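Local coordinates for protein 2-hydroxyisobutanoyl-CoA mutase large subunit (Aquincola tertiaricarbonis, PDB 4R3U) that catalyses, together with a small cobalamin-binding subunit, the reversible isomerization of 2-hydroxyisobutyryl-CoA and (S)-3-hydroxybutyryl-CoA, at residues A[103-115]-A[153-167]. Sequence-based numbering, arbitrary orientation.
With 5AD (5'-deoxyadenosine), chain G.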
loop_
_atom_site.group_PDB
_atom_site.type_symbol
_atom_site.label_atom_id
_atom_site.label_comp_id
_atom_site.label_asym_id
_atom_site.label_seq_id
_atom_site.Cartn_x
_atom_site.Cartn_y
_atom_site.Cartn_z
ATOM N N GLY A 103 -21.039 -11.826 -7.054
ATOM C CA GLY A 103 -22.486 -11.913 -7.041
ATOM C C GLY A 103 -23.146 -10.963 -8.003
ATOM O O GLY A 103 -22.985 -9.751 -7.886
ATOM N N PHE A 104 -23.879 -11.517 -8.973
ATOM C CA PHE A 104 -24.673 -10.819 -9.991
ATOM C C PHE A 104 -25.399 -11.828 -10.861
ATOM O O PHE A 104 -24.935 -12.961 -11.024
ATOM C CB PHE A 104 -23.854 -9.836 -10.848
ATOM C CG PHE A 104 -22.690 -10.429 -11.605
ATOM C CD1 PHE A 104 -21.420 -10.465 -11.039
ATOM C CD2 PHE A 104 -22.849 -10.899 -12.905
ATOM C CE1 PHE A 104 -20.349 -11.021 -11.735
ATOM C CE2 PHE A 104 -21.772 -11.422 -13.610
ATOM C CZ PHE A 104 -20.532 -11.486 -13.020
ATOM N N GLY A 105 -26.523 -11.393 -11.403
ATOM C CA GLY A 105 -27.360 -12.166 -12.304
ATOM C C GLY A 105 -27.845 -13.453 -11.694
ATOM O O GLY A 105 -28.256 -13.483 -10.527
ATOM N N THR A 106 -27.782 -14.525 -12.492
ATOM C CA THR A 106 -28.182 -15.876 -12.094
ATOM C C THR A 106 -26.946 -16.660 -11.609
ATOM O O THR A 106 -25.817 -16.165 -11.726
ATOM C CB THR A 106 -28.952 -16.576 -13.245
ATOM O OG1 THR A 106 -28.082 -16.879 -14.334
ATOM C CG2 THR A 106 -30.201 -15.807 -13.717
ATOM N N GLY A 107 -27.173 -17.861 -11.077
ATOM C CA GLY A 107 -26.134 -18.760 -10.593
ATOM C C GLY A 107 -24.986 -18.920 -11.565
ATOM O O GLY A 107 -23.820 -18.756 -11.179
ATOM N N GLU A 108 -25.327 -19.165 -12.854
ATOM C CA GLU A 108 -24.411 -19.317 -14.003
ATOM C C GLU A 108 -23.496 -18.133 -14.169
ATOM O O GLU A 108 -22.316 -18.320 -14.456
ATOM C CB GLU A 108 -25.204 -19.485 -15.305
ATOM C CG GLU A 108 -26.053 -20.737 -15.356
ATOM C CD GLU A 108 -27.509 -20.528 -15.005
ATOM O OE1 GLU A 108 -27.805 -19.622 -14.196
ATOM O OE2 GLU A 108 -28.359 -21.262 -15.557
ATOM N N ASP A 109 -24.040 -16.904 -14.000
ATOM C CA ASP A 109 -23.299 -15.659 -14.120
ATOM C C ASP A 109 -22.198 -15.539 -13.043
ATOM O O ASP A 109 -21.024 -15.328 -13.378
ATOM C CB ASP A 109 -24.259 -14.447 -14.138
ATOM C CG ASP A 109 -25.282 -14.491 -15.268
ATOM O OD1 ASP A 109 -24.926 -14.955 -16.378
ATOM O OD2 ASP A 109 -26.436 -14.057 -15.044
ATOM N N THR A 110 -22.576 -15.715 -11.770
ATOM C CA THR A 110 -21.672 -15.680 -10.602
ATOM C C THR A 110 -20.688 -16.865 -10.636
ATOM O O THR A 110 -19.548 -16.709 -10.203
ATOM C CB THR A 110 -22.502 -15.580 -9.292
ATOM O OG1 THR A 110 -23.296 -14.405 -9.376
ATOM C CG2 THR A 110 -21.641 -15.488 -8.056
ATOM N N ASN A 111 -21.121 -18.037 -11.166
ATOM C CA ASN A 111 -20.260 -19.218 -11.312
ATOM C C ASN A 111 -19.064 -18.917 -12.239
ATOM O O ASN A 111 -17.955 -19.358 -11.955
ATOM C CB ASN A 111 -21.061 -20.411 -11.849
ATOM C CG ASN A 111 -20.250 -21.650 -12.079
ATOM O OD1 ASN A 111 -19.881 -21.960 -13.211
ATOM N ND2 ASN A 111 -19.950 -22.381 -11.013
ATOM N N LYS A 112 -19.300 -18.161 -13.339
ATOM C CA LYS A 112 -18.286 -17.731 -14.301
ATOM C C LYS A 112 -17.237 -16.845 -13.566
ATOM O O LYS A 112 -16.026 -17.064 -13.726
ATOM C CB LYS A 112 -18.956 -16.991 -15.486
ATOM C CG LYS A 112 -17.989 -16.516 -16.592
ATOM C CD LYS A 112 -18.576 -15.398 -17.460
ATOM C CE LYS A 112 -18.033 -13.995 -17.171
ATOM N NZ LYS A 112 -18.880 -13.199 -16.229
ATOM N N ARG A 113 -17.713 -15.885 -12.729
ATOM C CA ARG A 113 -16.853 -15.019 -11.899
ATOM C C ARG A 113 -16.060 -15.827 -10.848
ATOM O O ARG A 113 -14.887 -15.529 -10.657
ATOM C CB ARG A 113 -17.657 -13.887 -11.226
ATOM C CG ARG A 113 -16.811 -12.837 -10.479
ATOM C CD ARG A 113 -15.813 -12.078 -11.353
ATOM N NE ARG A 113 -16.511 -11.127 -12.205
ATOM C CZ ARG A 113 -16.700 -9.854 -11.889
ATOM N NH1 ARG A 113 -17.387 -9.067 -12.692
ATOM N NH2 ARG A 113 -16.277 -9.382 -10.723
ATOM N N PHE A 114 -16.674 -16.866 -10.194
ATOM C CA PHE A 114 -15.956 -17.751 -9.251
ATOM C C PHE A 114 -14.726 -18.323 -9.937
ATOM O O PHE A 114 -13.620 -18.235 -9.407
ATOM C CB PHE A 114 -16.830 -18.923 -8.751
ATOM C CG PHE A 114 -17.906 -18.578 -7.753
ATOM C CD1 PHE A 114 -17.888 -17.360 -7.069
ATOM C CD2 PHE A 114 -18.958 -19.458 -7.509
ATOM C CE1 PHE A 114 -18.896 -17.044 -6.146
ATOM C CE2 PHE A 114 -19.932 -19.160 -6.552
ATOM C CZ PHE A 114 -19.905 -17.945 -5.891
ATOM N N LYS A 115 -14.940 -18.884 -11.134
ATOM C CA LYS A 115 -13.916 -19.522 -11.977
ATOM C C LYS A 115 -12.822 -18.551 -12.377
ATOM O O LYS A 115 -11.646 -18.899 -12.248
ATOM C CB LYS A 115 -14.555 -20.262 -13.157
ATOM C CG LYS A 115 -15.427 -21.414 -12.664
ATOM C CD LYS A 115 -16.278 -22.047 -13.734
ATOM C CE LYS A 115 -16.857 -23.357 -13.258
ATOM N NZ LYS A 115 -18.017 -23.774 -14.100
ATOM N N VAL A 153 -26.138 -12.213 -6.634
ATOM C CA VAL A 153 -26.765 -13.330 -7.329
ATOM C C VAL A 153 -28.208 -13.568 -6.815
ATOM O O VAL A 153 -28.501 -13.295 -5.648
ATOM C CB VAL A 153 -25.885 -14.617 -7.305
ATOM C CG1 VAL A 153 -25.884 -15.290 -5.940
ATOM C CG2 VAL A 153 -26.312 -15.614 -8.375
ATOM N N ALA A 154 -29.086 -14.094 -7.689
ATOM C CA ALA A 154 -30.446 -14.459 -7.339
ATOM C C ALA A 154 -30.473 -15.944 -6.991
ATOM O O ALA A 154 -30.006 -16.771 -7.791
ATOM C CB ALA A 154 -31.373 -14.185 -8.507
ATOM N N ILE A 155 -30.964 -16.280 -5.775
ATOM C CA ILE A 155 -31.160 -17.659 -5.367
ATOM C C ILE A 155 -32.612 -17.792 -4.876
ATOM O O ILE A 155 -33.002 -17.145 -3.899
ATOM C CB ILE A 155 -30.096 -18.277 -4.392
ATOM C CG1 ILE A 155 -28.630 -18.031 -4.859
ATOM C CG2 ILE A 155 -30.370 -19.803 -4.149
ATOM C CD1 ILE A 155 -28.106 -18.889 -6.036
ATOM N N ASP A 156 -33.424 -18.601 -5.590
ATOM C CA ASP A 156 -34.832 -18.830 -5.216
ATOM C C ASP A 156 -35.020 -20.269 -4.856
ATOM O O ASP A 156 -35.794 -20.566 -3.963
ATOM C CB ASP A 156 -35.821 -18.454 -6.349
ATOM C CG ASP A 156 -35.832 -16.994 -6.755
ATOM O OD1 ASP A 156 -35.416 -16.157 -5.954
ATOM O OD2 ASP A 156 -36.245 -16.697 -7.878
ATOM N N THR A 157 -34.289 -21.154 -5.556
ATOM C CA THR A 157 -34.360 -22.629 -5.507
ATOM C C THR A 157 -32.956 -23.297 -5.391
ATOM O O THR A 157 -31.927 -22.670 -5.654
ATOM C CB THR A 157 -35.059 -23.125 -6.794
ATOM O OG1 THR A 157 -34.241 -22.807 -7.927
ATOM C CG2 THR A 157 -36.437 -22.522 -6.995
ATOM N N LEU A 158 -32.940 -24.576 -5.011
ATOM C CA LEU A 158 -31.733 -25.396 -4.918
ATOM C C LEU A 158 -31.131 -25.538 -6.336
ATOM O O LEU A 158 -29.901 -25.557 -6.483
ATOM C CB LEU A 158 -32.091 -26.758 -4.318
ATOM C CG LEU A 158 -31.100 -27.922 -4.428
ATOM C CD1 LEU A 158 -29.777 -27.608 -3.723
ATOM C CD2 LEU A 158 -31.721 -29.179 -3.843
ATOM N N ALA A 159 -32.009 -25.570 -7.372
ATOM C CA ALA A 159 -31.653 -25.609 -8.786
ATOM C C ALA A 159 -30.693 -24.464 -9.147
ATOM O O ALA A 159 -29.734 -24.696 -9.882
ATOM C CB ALA A 159 -32.905 -25.519 -9.632
ATOM N N ASP A 160 -30.925 -23.241 -8.602
ATOM C CA ASP A 160 -30.091 -22.055 -8.830
ATOM C C ASP A 160 -28.729 -22.241 -8.170
ATOM O O ASP A 160 -27.711 -21.724 -8.678
ATOM C CB ASP A 160 -30.713 -20.789 -8.218
ATOM C CG ASP A 160 -32.076 -20.347 -8.691
ATOM O OD1 ASP A 160 -32.445 -20.667 -9.843
ATOM O OD2 ASP A 160 -32.737 -19.587 -7.949
ATOM N N MET A 161 -28.720 -22.881 -6.979
ATOM C CA MET A 161 -27.458 -23.131 -6.268
ATOM C C MET A 161 -26.578 -24.151 -7.046
ATOM O O MET A 161 -25.351 -24.042 -7.014
ATOM C CB MET A 161 -27.691 -23.589 -4.814
ATOM C CG MET A 161 -26.411 -23.596 -3.989
ATOM S SD MET A 161 -26.660 -23.850 -2.225
ATOM C CE MET A 161 -27.420 -22.209 -1.779
ATOM N N GLU A 162 -27.206 -25.104 -7.756
ATOM C CA GLU A 162 -26.519 -26.096 -8.569
ATOM C C GLU A 162 -25.815 -25.356 -9.688
ATOM O O GLU A 162 -24.643 -25.642 -9.941
ATOM C CB GLU A 162 -27.512 -27.129 -9.121
ATOM C CG GLU A 162 -28.111 -28.000 -8.030
ATOM C CD GLU A 162 -29.327 -28.836 -8.379
ATOM O OE1 GLU A 162 -29.959 -28.586 -9.432
ATOM O OE2 GLU A 162 -29.673 -29.720 -7.566
ATOM N N ALA A 163 -26.497 -24.336 -10.291
ATOM C CA ALA A 163 -25.959 -23.453 -11.346
ATOM C C ALA A 163 -24.827 -22.628 -10.785
ATOM O O ALA A 163 -23.791 -22.519 -11.437
ATOM C CB ALA A 163 -27.044 -22.535 -11.895
ATOM N N LEU A 164 -25.003 -22.103 -9.553
ATOM C CA LEU A 164 -24.030 -21.295 -8.820
ATOM C C LEU A 164 -22.711 -22.002 -8.552
ATOM O O LEU A 164 -21.657 -21.392 -8.687
ATOM C CB LEU A 164 -24.633 -20.797 -7.483
ATOM C CG LEU A 164 -23.709 -19.954 -6.566
ATOM C CD1 LEU A 164 -23.580 -18.551 -7.075
ATOM C CD2 LEU A 164 -24.205 -19.940 -5.151
ATOM N N LEU A 165 -22.782 -23.236 -8.092
ATOM C CA LEU A 165 -21.642 -24.043 -7.679
ATOM C C LEU A 165 -21.291 -25.157 -8.676
ATOM O O LEU A 165 -20.600 -26.109 -8.322
ATOM C CB LEU A 165 -21.891 -24.592 -6.243
ATOM C CG LEU A 165 -21.920 -23.523 -5.125
ATOM C CD1 LEU A 165 -22.552 -24.050 -3.866
ATOM C CD2 LEU A 165 -20.503 -22.953 -4.839
ATOM N N ALA A 166 -21.716 -24.993 -9.942
ATOM C CA ALA A 166 -21.431 -25.934 -11.019
ATOM C C ALA A 166 -19.927 -26.057 -11.200
ATOM O O ALA A 166 -19.225 -25.046 -11.180
ATOM C CB ALA A 166 -22.084 -25.467 -12.312
ATOM N N ASP A 167 -19.435 -27.305 -11.325
ATOM C CA ASP A 167 -18.014 -27.639 -11.508
ATOM C C ASP A 167 -17.102 -27.157 -10.346
ATOM O O ASP A 167 -15.903 -26.972 -10.543
ATOM C CB ASP A 167 -17.481 -27.166 -12.893
ATOM C CG ASP A 167 -18.466 -27.312 -14.043
ATOM O OD1 ASP A 167 -18.778 -28.477 -14.425
ATOM O OD2 ASP A 167 -18.952 -26.274 -14.536
HETATM N N1 5AD G . -19.595 -8.354 -6.246
HETATM C C2 5AD G . -18.449 -7.948 -5.563
HETATM N N3 5AD G . -18.587 -7.095 -4.439
HETATM C C4 5AD G . -19.823 -6.769 -4.005
HETATM N N9 5AD G . -20.252 -6.000 -3.001
HETATM C C8 5AD G . -21.584 -6.091 -2.966
HETATM N N7 5AD G . -22.002 -6.828 -3.981
HETATM C C5 5AD G . -20.914 -7.271 -4.622
HETATM C C6 5AD G . -20.786 -8.051 -5.706
HETATM N N6 5AD G . -21.920 -8.432 -6.269
HETATM C "C1'" 5AD G . -19.523 -5.421 -1.860
HETATM C "C2'" 5AD G . -18.593 -4.301 -2.169
HETATM C "C3'" 5AD G . -18.685 -3.470 -0.900
HETATM C "C4'" 5AD G . -19.691 -4.179 0.008
HETATM C "C5'" 5AD G . -20.622 -3.155 0.645
HETATM O "O4'" 5AD G . -20.469 -4.897 -0.916
HETATM O "O2'" 5AD G . -17.262 -4.824 -2.276
HETATM O "O3'" 5AD G . -17.383 -3.394 -0.288
HETATM O O HOH W 1 -29.959 -18.196 -10.262
#
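Asn111 on helix 107-115 ties down the chain that leaves helix 158-164. The two helices are neighbours on the outside of the TIM barrel, running nearly parallel at 26° with axes 7.6 Å apart. Gly107 sits at this approach, where a CB would clash with Asp160 O and Leu164 N. Instead Leu164 CA makes a CH...O contact to Gly107 O.

The Asn111 side chain can be followed outward. Asn111 CB lies 3.4 Å from Leu164 O and close to Ala163 O. Asn111 CG is equally near Leu164 O and Ala166 O, 3.7 Å from each. With CG anti to the backbone N (chi1 178°), the amide sits at the C-terminal end of helix 158-164. Asn111 ND2 donates to Ala166 O at 2.8 Å, in the carbonyl plane on a lone pair. Asn111 ND2 also donates to Leu164 O, at 3.0 Å, from above the carbonyl plane. OD1 accepts from Lys115 NZ. Together with the two ND2 bonds, this probably sets which way round the amide sits. A leucine in place of Asn111 would probably leave both carbonyls without this donor and the lysine without one of its acceptors.

Toward the 5'-deoxyadenosine site, Leu164 CD1 touches both Phe114 CE2 and Thr110 CG2. Strand 125-128 adds Thr127 to this core. Val153 CB lies 3.3 Å from Thr110 OG1, which donates to Phe104 O. Ala154 N donates to Gly105 O, and a water bridges Gly107 N and Ala154 O. At the far end, Lys115 NZ forms a salt bridge with Asp167 OD2 at 2.7 Å, on the anti lone pair of that oxygen.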